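Local coordinates for tyrosine phosphatase (Orf virus, PDB 5NCR), which removes phosphate from phosphorylated proteins as a homodimeric tyrosine phosphatase of the dual-specificity family, and probably accepts phosphoserine among its substrates, at residues Ala23-Thr29 against Leu157-Phe161. The protein carries 2 engineered substitutions. Sequence-based numbering, arbitrary orientation.
Sequences ALPSGMT and LRGAF
In this dual-specificity phosphatase domain, the loop leading into edge strand 29-30 folds over the C-terminal end of helix 140-158, where R158 reaches into the bend made by P25, G27 and T29. The arginine chain turns at chi3 (60°), bringing R158 NH1 between two acceptors: T29 OG1 at 2.8 Å, almost in the guanidinium plane, and G27 O at 3.0 Å, tilted somewhat from it. A water ties NH2 to the same carbonyl, so both terminal nitrogens of this buried cationic group are held, which should restrict its turning. Proline suits one face of the group, its apolar P25 CB lying over the guanidinium toward the rim, 3.3 Å from R158 NH2. Threonine serves twice, OG1 accepting the bond while T29 CG2, its methyl, meets L157 CD1 at 4.1 Å. At the helix end G159 takes a positive phi; with no side chain, it lets A23 O approach G159 CA to 3.3 Å in a CH...O contact. The small A160 then packs its CB against L24 CD2 and P25 CD. Beyond the pair, R158 NH2 also bonds G115 O, V116 touches both P25 and A160, and the T29 backbone hydrogen-bonds to L37 of strand 35-38, against which the R158 side chain also rests, joining helix end, loops and sheet.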
loop_
_atom_site.group_PDB
_atom_site.type_symbol
_atom_site.label_atom_id
_atom_site.label_comp_id
_atom_site.label_asym_id
_atom_site.label_seq_id
_atom_site.Cartn_x
_atom_site.Cartn_y
_atom_site.Cartn_z
ATOM N N ALA B 23 9.765 13.975 -12.265
ATOM C CA ALA B 23 11.194 14.193 -12.525
ATOM C C ALA B 23 11.736 12.957 -13.233
ATOM O O ALA B 23 11.173 11.873 -13.080
ATOM C CB ALA B 23 11.960 14.440 -11.238
ATOM N N LEU B 24 12.770 13.123 -14.055
ATOM C CA LEU B 24 13.383 11.989 -14.739
ATOM C C LEU B 24 14.754 11.729 -14.124
ATOM O O LEU B 24 15.333 12.671 -13.570
ATOM C CB LEU B 24 13.461 12.194 -16.265
ATOM C CG LEU B 24 12.123 12.103 -17.048
ATOM C CD1 LEU B 24 12.375 12.079 -18.542
ATOM C CD2 LEU B 24 11.284 10.858 -16.634
ATOM N N PRO B 25 15.262 10.470 -14.138
ATOM C CA PRO B 25 16.589 10.211 -13.553
ATOM C C PRO B 25 17.664 11.134 -14.125
ATOM O O PRO B 25 17.673 11.399 -15.326
ATOM C CB PRO B 25 16.854 8.750 -13.921
ATOM C CG PRO B 25 15.531 8.161 -14.104
ATOM C CD PRO B 25 14.694 9.231 -14.711
ATOM N N SER B 26 18.480 11.703 -13.220
ATOM C CA SER B 26 19.578 12.601 -13.510
ATOM C C SER B 26 20.702 12.099 -12.618
ATOM O O SER B 26 20.688 12.304 -11.392
ATOM C CB SER B 26 19.238 14.047 -13.175
ATOM O OG SER B 26 20.430 14.814 -13.255
ATOM N N GLY B 27 21.514 11.266 -13.237
ATOM C CA GLY B 27 22.692 10.655 -12.652
ATOM C C GLY B 27 22.464 9.224 -12.227
ATOM O O GLY B 27 21.316 8.814 -11.999
ATOM N N MET B 28 23.541 8.465 -12.096
ATOM C CA MET B 28 23.366 7.099 -11.627
ATOM C C MET B 28 23.088 7.099 -10.130
ATOM O O MET B 28 23.395 8.062 -9.432
ATOM C CB MET B 28 24.516 6.165 -12.037
ATOM C CG MET B 28 25.875 6.713 -11.873
ATOM S SD MET B 28 27.059 5.441 -12.444
ATOM C CE MET B 28 27.708 6.156 -13.928
ATOM N N THR B 29 22.460 6.045 -9.656
ATOM C CA THR B 29 22.087 5.866 -8.258
ATOM C C THR B 29 22.766 4.596 -7.787
ATOM O O THR B 29 22.615 3.544 -8.372
ATOM C CB THR B 29 20.550 5.815 -8.104
ATOM O OG1 THR B 29 19.992 7.005 -8.658
ATOM C CG2 THR B 29 20.097 5.661 -6.650
ATOM N N LEU B 157 14.288 9.132 -5.228
ATOM C CA LEU B 157 15.636 9.542 -5.655
ATOM C C LEU B 157 15.745 9.743 -7.158
ATOM O O LEU B 157 16.533 10.572 -7.603
ATOM C CB LEU B 157 16.698 8.503 -5.224
ATOM C CG LEU B 157 16.862 8.192 -3.734
ATOM C CD1 LEU B 157 17.763 7.002 -3.543
ATOM C CD2 LEU B 157 17.392 9.373 -2.962
ATOM N N ARG B 158 14.992 8.969 -7.933
ATOM C CA ARG B 158 15.116 8.900 -9.384
ATOM C C ARG B 158 14.002 9.560 -10.181
ATOM O O ARG B 158 14.166 9.762 -11.388
ATOM C CB ARG B 158 15.282 7.430 -9.786
ATOM C CG ARG B 158 16.635 6.954 -9.279
ATOM C CD ARG B 158 17.097 5.647 -9.816
ATOM N NE ARG B 158 17.241 5.607 -11.271
ATOM C CZ ARG B 158 18.281 6.047 -11.972
ATOM N NH1 ARG B 158 19.285 6.680 -11.367
ATOM N NH2 ARG B 158 18.310 5.894 -13.288
ATOM N N GLY B 159 12.886 9.868 -9.527
ATOM C CA GLY B 159 11.735 10.513 -10.158
ATOM C C GLY B 159 10.878 9.532 -10.919
ATOM O O GLY B 159 9.660 9.511 -10.743
ATOM N N ALA B 160 11.504 8.761 -11.826
ATOM C CA ALA B 160 10.846 7.718 -12.595
ATOM C C ALA B 160 11.586 6.449 -12.299
ATOM O O ALA B 160 12.824 6.413 -12.397
ATOM C CB ALA B 160 10.913 8.019 -14.072
ATOM N N PHE B 161 10.841 5.408 -11.916
ATOM C CA PHE B 161 11.433 4.129 -11.555
ATOM C C PHE B 161 10.407 3.036 -11.675
ATOM O O PHE B 161 9.383 3.096 -11.000
ATOM C CB PHE B 161 12.007 4.194 -10.109
ATOM C CG PHE B 161 12.457 2.856 -9.551
ATOM C CD1 PHE B 161 13.629 2.259 -9.994
ATOM C CD2 PHE B 161 11.717 2.215 -8.556
ATOM C CE1 PHE B 161 14.041 1.019 -9.478
ATOM C CE2 PHE B 161 12.141 0.992 -8.022
ATOM C CZ PHE B 161 13.287 0.389 -8.500
HETATM O O HOH W 1 20.188 7.511 -14.543
#